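Local coordinates for heme-binding protein A / AI-2 binding protein A (Helicobacter pylori SS1, PDB 6OFQ) that binds short peptides in the periplasm, the STSA peptide among them, and probably delivers them to an ABC transporter for uptake, at residues Y107-V112 and S188-Y194; Y133-K139 and K201-A205. All coordinates share one frame; numbering follows the deposited sequence.

Contact 1 (Y107-V112 and S188-Y194); sequences YWNKKV and SKDYADY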
ATOM      1  N   TYR A 107     -26.001  -4.370  11.985  1.00 11.71           N
ATOM      2  CA  TYR A 107     -25.473  -5.667  12.347  1.00 11.98           C
ATOM      3  C   TYR A 107     -24.756  -5.693  13.724  1.00 11.97           C
ATOM      4  O   TYR A 107     -24.305  -6.754  14.177  1.00 13.50           O
ATOM      5  CB  TYR A 107     -24.595  -6.261  11.258  1.00 11.86           C
ATOM      6  CG  TYR A 107     -23.521  -5.302  10.771  1.00 11.78           C
ATOM      7  CD1 TYR A 107     -22.307  -5.207  11.442  1.00 11.14           C
ATOM      8  CD2 TYR A 107     -23.722  -4.551   9.634  1.00 11.48           C
ATOM      9  CE1 TYR A 107     -21.346  -4.333  11.001  1.00 10.56           C
ATOM     10  CE2 TYR A 107     -22.725  -3.743   9.146  1.00 11.01           C
ATOM     11  CZ  TYR A 107     -21.539  -3.600   9.850  1.00  9.58           C
ATOM     12  OH  TYR A 107     -20.587  -2.728   9.359  1.00  7.90           O
ATOM     13  N   TRP A 108     -24.503  -4.516  14.250  1.00 11.09           N
ATOM     14  CA  TRP A 108     -23.858  -4.317  15.540  1.00 12.23           C
ATOM     15  C   TRP A 108     -24.514  -3.124  16.229  1.00 13.38           C
ATOM     16  O   TRP A 108     -24.202  -1.944  16.030  1.00 13.76           O
ATOM     17  CB  TRP A 108     -22.326  -4.205  15.372  1.00 11.55           C
ATOM     18  CG  TRP A 108     -21.639  -3.936  16.676  1.00  9.75           C
ATOM     19  CD1 TRP A 108     -20.944  -2.845  17.045  1.00  9.65           C
ATOM     20  CD2 TRP A 108     -21.541  -4.827  17.798  1.00  9.95           C
ATOM     21  NE1 TRP A 108     -20.421  -2.961  18.307  1.00  8.70           N
ATOM     22  CE2 TRP A 108     -20.752  -4.187  18.781  1.00 10.56           C
ATOM     23  CE3 TRP A 108     -22.053  -6.094  18.065  1.00 12.24           C
ATOM     24  CZ2 TRP A 108     -20.488  -4.786  20.002  1.00 10.73           C
ATOM     25  CZ3 TRP A 108     -21.825  -6.672  19.274  1.00 11.85           C
ATOM     26  CH2 TRP A 108     -21.013  -6.025  20.212  1.00 11.97           C
ATOM     27  N   ASN A 109     -25.499  -3.421  17.083  1.00 17.66           N
ATOM     28  CA  ASN A 109     -26.225  -2.320  17.692  1.00 21.89           C
ATOM     29  C   ASN A 109     -25.759  -1.848  19.063  1.00 22.78           C
ATOM     30  O   ASN A 109     -26.225  -0.813  19.529  1.00 26.81           O
ATOM     31  CB  ASN A 109     -27.744  -2.641  17.701  1.00 30.79           C
ATOM     32  CG  ASN A 109     -28.581  -1.626  18.480  1.00 40.11           C
ATOM     33  OD1 ASN A 109     -29.111  -1.953  19.557  1.00 54.60           O
ATOM     34  ND2 ASN A 109     -28.702  -0.397  17.960  1.00 39.48           N
ATOM     35  N   LYS A 110     -24.848  -2.594  19.689  1.00 19.24           N
ATOM     36  CA  LYS A 110     -24.393  -2.290  21.032  1.00 20.52           C
ATOM     37  C   LYS A 110     -23.414  -1.122  20.971  1.00 21.38           C
ATOM     38  O   LYS A 110     -22.637  -1.042  20.016  1.00 18.73           O
ATOM     39  CB  LYS A 110     -23.745  -3.556  21.588  1.00 23.22           C
ATOM     40  CG  LYS A 110     -23.456  -3.526  23.079  1.00 25.81           C
ATOM     41  CD  LYS A 110     -22.756  -4.822  23.462  1.00 28.15           C
ATOM     42  CE  LYS A 110     -22.530  -4.957  24.960  1.00 36.57           C
ATOM     43  NZ  LYS A 110     -23.737  -5.543  25.597  1.00 42.15           N
ATOM     44  N   LYS A 111     -23.533  -0.195  21.918  1.00 20.62           N
ATOM     45  CA  LYS A 111     -22.624   0.944  22.011  1.00 24.30           C
ATOM     46  C   LYS A 111     -21.492   0.617  22.995  1.00 21.04           C
ATOM     47  O   LYS A 111     -21.675   0.409  24.197  1.00 21.91           O
ATOM     48  CB  LYS A 111     -23.290   2.272  22.375  1.00 30.88           C
ATOM     49  CG  LYS A 111     -22.313   3.436  22.272  1.00 37.83           C
ATOM     50  CD  LYS A 111     -22.913   4.829  22.088  1.00 45.05           C
ATOM     51  CE  LYS A 111     -22.230   5.567  20.946  1.00 51.23           C
ATOM     52  NZ  LYS A 111     -22.081   7.040  21.091  1.00 53.81           N
ATOM     53  N   VAL A 112     -20.292   0.463  22.467  1.00 15.71           N
ATOM     54  CA  VAL A 112     -19.176  -0.047  23.268  1.00 13.29           C
ATOM     55  C   VAL A 112     -18.000   0.885  23.160  1.00 12.61           C
ATOM     56  O   VAL A 112     -17.672   1.392  22.092  1.00 11.06           O
ATOM     57  CB  VAL A 112     -18.760  -1.493  22.999  1.00 16.35           C
ATOM     58  CG1 VAL A 112     -19.987  -2.403  23.007  1.00 19.80           C
ATOM     59  CG2 VAL A 112     -18.112  -1.700  21.666  1.00 18.20           C
ATOM     60  N   SER A 188     -12.904  -4.155  17.102  1.00  5.95           N
ATOM     61  CA  SER A 188     -13.581  -4.319  18.391  1.00  6.78           C
ATOM     62  C   SER A 188     -13.587  -5.763  18.869  1.00  7.19           C
ATOM     63  O   SER A 188     -14.182  -6.663  18.253  1.00  7.09           O
ATOM     64  CB  SER A 188     -15.033  -3.875  18.259  1.00  7.23           C
ATOM     65  OG  SER A 188     -15.833  -4.320  19.370  1.00  8.07           O
ATOM     66  N   LYS A 189     -13.031  -5.945  20.083  1.00  7.79           N
ATOM     67  CA  LYS A 189     -13.080  -7.237  20.759  1.00  8.40           C
ATOM     68  C   LYS A 189     -14.527  -7.678  21.112  1.00  7.44           C
ATOM     69  O   LYS A 189     -14.794  -8.867  20.940  1.00  8.38           O
ATOM     70  CB  LYS A 189     -12.218  -7.156  22.032  1.00 10.30           C
ATOM     71  CG  LYS A 189     -12.142  -8.481  22.787  1.00 13.49           C
ATOM     72  CD  LYS A 189     -11.648  -9.619  21.949  1.00 16.99           C
ATOM     73  CE  LYS A 189     -10.916 -10.740  22.685  1.00 25.63           C
ATOM     74  NZ  LYS A 189     -11.780 -11.793  23.247  1.00 24.60           N
ATOM     75  N   ASP A 190     -15.325  -6.708  21.555  1.00  7.99           N
ATOM     76  CA  ASP A 190     -16.750  -7.024  21.859  1.00  8.39           C
ATOM     77  C   ASP A 190     -17.458  -7.571  20.624  1.00  8.70           C
ATOM     78  O   ASP A 190     -18.141  -8.625  20.659  1.00 10.23           O
ATOM     79  CB  ASP A 190     -17.471  -5.843  22.505  1.00  9.84           C
ATOM     80  CG  ASP A 190     -16.937  -5.513  23.887  1.00 12.62           C
ATOM     81  OD1 ASP A 190     -16.788  -6.426  24.718  1.00 16.45           O
ATOM     82  OD2 ASP A 190     -16.436  -4.401  24.112  1.00 13.84           O
ATOM     83  N   TYR A 191     -17.276  -6.881  19.481  1.00  7.70           N
ATOM     84  CA  TYR A 191     -17.882  -7.347  18.234  1.00  7.78           C
ATOM     85  C   TYR A 191     -17.351  -8.721  17.807  1.00  7.72           C
ATOM     86  O   TYR A 191     -18.072  -9.658  17.431  1.00  7.50           O
ATOM     87  CB  TYR A 191     -17.722  -6.292  17.124  1.00  8.27           C
ATOM     88  CG  TYR A 191     -18.279  -6.695  15.766  1.00  8.03           C
ATOM     89  CD1 TYR A 191     -19.616  -7.034  15.631  1.00  7.88           C
ATOM     90  CD2 TYR A 191     -17.521  -6.643  14.601  1.00  8.57           C
ATOM     91  CE1 TYR A 191     -20.178  -7.356  14.431  1.00  8.02           C
ATOM     92  CE2 TYR A 191     -18.079  -6.900  13.370  1.00  8.39           C
ATOM     93  CZ  TYR A 191     -19.408  -7.264  13.281  1.00  8.72           C
ATOM     94  OH  TYR A 191     -19.977  -7.559  12.055  1.00  8.32           O
ATOM     95  N   ALA A 192     -16.031  -8.915  17.869  1.00  7.30           N
ATOM     96  CA  ALA A 192     -15.419 -10.197  17.583  1.00  7.53           C
ATOM     97  C   ALA A 192     -15.960 -11.328  18.490  1.00  7.48           C
ATOM     98  O   ALA A 192     -16.214 -12.393  17.948  1.00  8.37           O
ATOM     99  CB  ALA A 192     -13.892 -10.085  17.781  1.00  7.87           C
ATOM    100  N   ASP A 193     -16.120 -11.014  19.775  1.00  8.62           N
ATOM    101  CA  ASP A 193     -16.635 -12.041  20.699  1.00  9.56           C
ATOM    102  C   ASP A 193     -18.086 -12.389  20.310  1.00 10.11           C
ATOM    103  O   ASP A 193     -18.446 -13.577  20.308  1.00 11.45           O
ATOM    104  CB  ASP A 193     -16.590 -11.533  22.127  1.00  9.83           C
ATOM    105  CG  ASP A 193     -15.208 -11.499  22.722  1.00 10.95           C
ATOM    106  OD1 ASP A 193     -14.325 -12.188  22.146  1.00 12.77           O
ATOM    107  OD2 ASP A 193     -15.214 -10.835  23.774  1.00 14.09           O
ATOM    108  N   TYR A 194     -18.878 -11.361  20.011  1.00 10.34           N
ATOM    109  CA  TYR A 194     -20.299 -11.534  19.564  1.00 10.34           C
ATOM    110  C   TYR A 194     -20.378 -12.429  18.365  1.00  9.78           C
ATOM    111  O   TYR A 194     -21.152 -13.378  18.255  1.00 10.36           O
ATOM    112  CB  TYR A 194     -20.974 -10.226  19.316  1.00 10.43           C
ATOM    113  CG  TYR A 194     -22.196 -10.216  18.440  1.00 13.65           C
ATOM    114  CD1 TYR A 194     -23.468 -10.254  19.023  1.00 19.50           C
ATOM    115  CD2 TYR A 194     -22.080  -9.901  17.097  1.00 13.84           C
ATOM    116  CE1 TYR A 194     -24.607 -10.233  18.232  1.00 20.86           C
ATOM    117  CE2 TYR A 194     -23.217  -9.850  16.305  1.00 17.00           C
ATOM    118  CZ  TYR A 194     -24.469 -10.028  16.867  1.00 21.26           C
ATOM    119  OH  TYR A 194     -25.593  -9.999  16.054  1.00 22.43           O
TER
HETATM  120  O   HOH W   1     -25.628  -8.957  13.863  1.00 26.08           O

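Contact 2 (Y133-K139 and K201-A205); sequences YYSPGAK and KDELA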
ATOM      1  N   TYR A 133      -8.057 -16.049  15.600  1.00  9.01           N
ATOM      2  CA  TYR A 133      -9.492 -15.754  15.538  1.00  9.34           C
ATOM      3  C   TYR A 133     -10.164 -16.488  14.389  1.00 10.65           C
ATOM      4  O   TYR A 133     -11.050 -17.346  14.610  1.00 11.66           O
ATOM      5  CB  TYR A 133      -9.785 -14.248  15.526  1.00  9.17           C
ATOM      6  CG  TYR A 133     -11.257 -13.922  15.517  1.00  8.14           C
ATOM      7  CD1 TYR A 133     -11.967 -13.919  16.718  1.00  7.98           C
ATOM      8  CD2 TYR A 133     -11.900 -13.609  14.315  1.00  8.05           C
ATOM      9  CE1 TYR A 133     -13.330 -13.592  16.712  1.00  8.07           C
ATOM     10  CE2 TYR A 133     -13.268 -13.306  14.296  1.00  8.05           C
ATOM     11  CZ  TYR A 133     -13.963 -13.342  15.505  1.00  8.44           C
ATOM     12  OH  TYR A 133     -15.282 -12.936  15.534  1.00  8.91           O
ATOM     13  N   TYR A 134      -9.780 -16.154  13.162  1.00  8.94           N
ATOM     14  CA  TYR A 134     -10.311 -16.784  11.964  1.00  8.69           C
ATOM     15  C   TYR A 134      -9.929 -18.258  11.951  1.00 10.50           C
ATOM     16  O   TYR A 134      -8.927 -18.678  12.473  1.00 11.57           O
ATOM     17  CB  TYR A 134      -9.807 -16.111  10.711  1.00  8.57           C
ATOM     18  CG  TYR A 134     -10.226 -14.660  10.655  1.00  8.29           C
ATOM     19  CD1 TYR A 134     -11.527 -14.310  10.393  1.00  8.63           C
ATOM     20  CD2 TYR A 134      -9.291 -13.648  10.708  1.00  8.10           C
ATOM     21  CE1 TYR A 134     -11.963 -12.999  10.300  1.00  8.26           C
ATOM     22  CE2 TYR A 134      -9.713 -12.321  10.678  1.00  6.50           C
ATOM     23  CZ  TYR A 134     -11.011 -11.998  10.379  1.00  7.37           C
ATOM     24  OH  TYR A 134     -11.430 -10.708  10.301  1.00  7.18           O
ATOM     25  N   SER A 135     -10.826 -19.031  11.352  1.00 13.16           N
ATOM     26  CA  SER A 135     -10.545 -20.441  11.134  1.00 18.13           C
ATOM     27  C   SER A 135      -9.313 -20.648  10.305  1.00 19.69           C
ATOM     28  O   SER A 135      -8.960 -19.788   9.481  1.00 17.26           O
ATOM     29  CB  SER A 135     -11.679 -21.104  10.343  1.00 19.72           C
ATOM     30  OG  SER A 135     -12.727 -21.141  11.285  1.00 27.27           O
ATOM     31  N   PRO A 136      -8.679 -21.802  10.505  1.00 23.06           N
ATOM     32  CA  PRO A 136      -7.664 -22.133   9.513  1.00 25.24           C
ATOM     33  C   PRO A 136      -8.225 -22.011   8.082  1.00 24.47           C
ATOM     34  O   PRO A 136      -9.394 -22.266   7.762  1.00 26.22           O
ATOM     35  CB  PRO A 136      -7.200 -23.540   9.940  1.00 29.36           C
ATOM     36  CG  PRO A 136      -7.661 -23.689  11.362  1.00 27.72           C
ATOM     37  CD  PRO A 136      -8.937 -22.900  11.461  1.00 23.69           C
ATOM     38  N   GLY A 137      -7.415 -21.426   7.210  1.00 23.41           N
ATOM     39  CA  GLY A 137      -7.838 -21.228   5.839  1.00 21.26           C
ATOM     40  C   GLY A 137      -6.898 -20.259   5.167  1.00 21.45           C
ATOM     41  O   GLY A 137      -5.807 -20.013   5.666  1.00 23.54           O
ATOM     42  N   ALA A 138      -7.309 -19.726   4.017  1.00 21.50           N
ATOM     43  CA  ALA A 138      -6.444 -18.858   3.217  1.00 22.60           C
ATOM     44  C   ALA A 138      -6.189 -17.528   3.926  1.00 19.48           C
ATOM     45  O   ALA A 138      -5.152 -16.948   3.570  1.00 23.41           O
ATOM     46  CB  ALA A 138      -6.995 -18.590   1.822  1.00 25.06           C
ATOM     47  N   LYS A 139      -6.974 -17.121   4.934  1.00 15.59           N
ATOM     48  CA  LYS A 139      -6.685 -15.796   5.564  1.00 14.03           C
ATOM     49  C   LYS A 139      -5.313 -15.787   6.237  1.00 13.36           C
ATOM     50  O   LYS A 139      -4.897 -16.743   6.920  1.00 14.08           O
ATOM     51  CB  LYS A 139      -7.737 -15.349   6.576  1.00 12.80           C
ATOM     52  CG  LYS A 139      -9.128 -15.111   6.007  1.00 13.13           C
ATOM     53  CD  LYS A 139     -10.175 -14.862   7.062  1.00 12.90           C
ATOM     54  CE  LYS A 139     -11.421 -14.139   6.605  1.00 13.94           C
ATOM     55  NZ  LYS A 139     -12.132 -15.043   5.673  1.00 16.42           N
ATOM     56  N   LYS A 201     -17.662 -15.755  12.547  1.00 10.85           N
ATOM     57  CA  LYS A 201     -16.364 -15.061  12.693  1.00 10.61           C
ATOM     58  C   LYS A 201     -15.908 -14.484  11.350  1.00 11.09           C
ATOM     59  O   LYS A 201     -15.272 -13.432  11.342  1.00  9.70           O
ATOM     60  CB  LYS A 201     -15.258 -15.975  13.164  1.00 10.38           C
ATOM     61  CG  LYS A 201     -15.454 -16.434  14.598  1.00 12.33           C
ATOM     62  CD  LYS A 201     -14.305 -17.193  15.245  1.00 14.08           C
ATOM     63  CE  LYS A 201     -14.030 -18.417  14.409  1.00 17.43           C
ATOM     64  NZ  LYS A 201     -12.925 -19.298  14.902  1.00 21.01           N
ATOM     65  N   ASP A 202     -16.179 -15.111  10.222  1.00 10.37           N
ATOM     66  CA  ASP A 202     -15.780 -14.499   8.967  1.00 10.99           C
ATOM     67  C   ASP A 202     -16.409 -13.150   8.696  1.00  9.63           C
ATOM     68  O   ASP A 202     -15.892 -12.375   7.863  1.00 10.49           O
ATOM     69  CB  ASP A 202     -16.036 -15.453   7.809  1.00 13.85           C
ATOM     70  CG  ASP A 202     -15.053 -16.607   7.781  1.00 19.20           C
ATOM     71  OD1 ASP A 202     -13.876 -16.477   8.192  1.00 18.90           O
ATOM     72  OD2 ASP A 202     -15.457 -17.661   7.220  1.00 22.64           O
ATOM     73  N   GLU A 203     -17.505 -12.833   9.357  1.00 10.01           N
ATOM     74  CA  GLU A 203     -18.131 -11.561   9.171  1.00 10.40           C
ATOM     75  C   GLU A 203     -17.315 -10.369   9.718  1.00  8.50           C
ATOM     76  O   GLU A 203     -17.570  -9.202   9.391  1.00  8.71           O
ATOM     77  CB  GLU A 203     -19.541 -11.483   9.738  1.00 11.99           C
ATOM     78  CG  GLU A 203     -20.537 -12.314   8.922  1.00 16.99           C
ATOM     79  CD  GLU A 203     -21.988 -12.042   9.285  1.00 18.43           C
ATOM     80  OE1 GLU A 203     -22.768 -12.834   8.718  1.00 29.47           O
ATOM     81  OE2 GLU A 203     -22.365 -11.177  10.110  1.00 24.59           O
ATOM     82  N   LEU A 204     -16.313 -10.668  10.552  1.00  7.62           N
ATOM     83  CA  LEU A 204     -15.423  -9.598  11.057  1.00  7.53           C
ATOM     84  C   LEU A 204     -14.734  -8.904   9.880  1.00  7.37           C
ATOM     85  O   LEU A 204     -14.417  -7.710  10.002  1.00  7.35           O
ATOM     86  CB  LEU A 204     -14.389 -10.193  12.011  1.00  7.34           C
ATOM     87  CG  LEU A 204     -13.531  -9.175  12.831  1.00  7.05           C
ATOM     88  CD1 LEU A 204     -14.418  -8.328  13.731  1.00  6.88           C
ATOM     89  CD2 LEU A 204     -12.442  -9.962  13.568  1.00  7.16           C
ATOM     90  N   ALA A 205     -14.536  -9.670   8.822  1.00  6.84           N
ATOM     91  CA  ALA A 205     -13.857  -9.135   7.609  1.00  6.13           C
ATOM     92  C   ALA A 205     -14.815  -8.783   6.488  1.00  6.91           C
ATOM     93  O   ALA A 205     -14.368  -8.430   5.376  1.00  6.58           O
ATOM     94  CB  ALA A 205     -12.902 -10.162   7.105  1.00  6.69           C
TER
HETATM   95  O   HOH W   2     -13.363 -17.806  10.659  1.00 20.03           O
HETATM   96  O   HOH W   3     -13.048 -21.804  13.859  1.00 37.92           O
HETATM   97  O   HOH W   4     -14.523 -13.211   5.592  1.00 18.13           O

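Contact 1 (Y107-V112 and S188-Y194)
Trp108 and Tyr191 meet because each sets CG anti to the backbone N and beside the carbonyl carbon (chi1 177° and 178°), and the two side chains then slide past each other in opposite directions. The indole lies against the first turns of helix 189-197. Tyr191 CA sits over one face of the six-membered ring of Trp108, 4.0 Å from the centroid, in a CH-pi contact, while Trp108 CE3 touches the rim of the Tyr191 ring at CD1, 3.6 Å away. Next to it, Trp108 CZ3 reaches Tyr194 CB at 3.7 Å and lies over a face of that phenol. A broad, flat indole suits this place, since one side chain can cover Asp190, Tyr191 and Tyr194 together. Tyr107 crosses Tyr191 at about a right angle, its CD1 3.4 Å from Tyr191 OH. Both phenol oxygens are satisfied by main-chain carbonyls, that of Tyr107 by Pro208 and that of Tyr191 by Lys207. No direct hydrogen bond joins the segments. Val112 packs against Asp190, whose carboxylate is held by Lys117. Ser188 N-caps the helix, its OG accepting a nearly straight bond from Tyr191 N (2.9 Å, 173°). The arrangement is an aromatic cluster of Trp108, Tyr191 and Tyr194, fastening a loop to the capped start of a helix in a type II periplasmic binding protein.

Contact 2 (Y133-K139 and K201-A205)
Irregular chain at 133-139 runs past a 3-10 turn at 201-204, the backbones coming nearest at Tyr134 and Lys201, whose CA atoms are 6.3 Å apart. Lys201 does two jobs: its CD lies over one face of the Tyr133 ring, 4.0 Å from the centroid in a CH-pi contact, while CB and CG touch the ring's CE2 and CZ, and its chain then bends at chi3 (-59°) so that NZ donates to Tyr133 O at 2.7 Å, almost in line with the carbonyl. A long, flexible lysine suits a place that needs both an apolar stem and a charged end; a water links the same NZ to Ser135 OG. Leu204 CD2 touches both tyrosines, 3.5 Å from Tyr133 CE2 and 3.5 Å from Tyr134 OH. Tyr134 is sandwiched by its own segment, with Tyr133 CD2 over the centre of one face and Lys139 CD over the other, and its oxygen also touches Ala205 CB, a methyl small enough to admit it. Asp202 OD1 takes a weak, long salt bridge from Lys139 NZ (3.4 Å), and waters add further links: one joins OD1 to Ser135 N, another Lys139 NZ to Asp202 O. The contact lies beside helices 116-127 and 189-197: Leu204 packs on Phe121 and Leu195, Tyr133 on Leu195. Tyr134 OH bonds to Asp45 between strand 32-37 and helix 52-61, and Ala205 pairs through its backbone with neighbouring Met44.

Contact 1 lies farther out, its centre about 28 Å from that of the chain against 22 Å for contact 2, yet four of its seven touching residues are buried, against three of eight. Their segments alternate along the chain. Helix 189-197 ties them together: its first turns form one side of contact 1, while Tyr133 OH of contact 2 makes a probable hydrogen bond to Ala192 O, at 2.6 Å. Tyr191 and Leu204 also pack together, joining the apolar parts. In 107-112 with 188-194, aromatic rings dominate and no direct hydrogen bond crosses; in 133-139 with 201-205, two lysines cross the interface and three waters bridge its polar side, while buried leucine and alanine face the tyrosines.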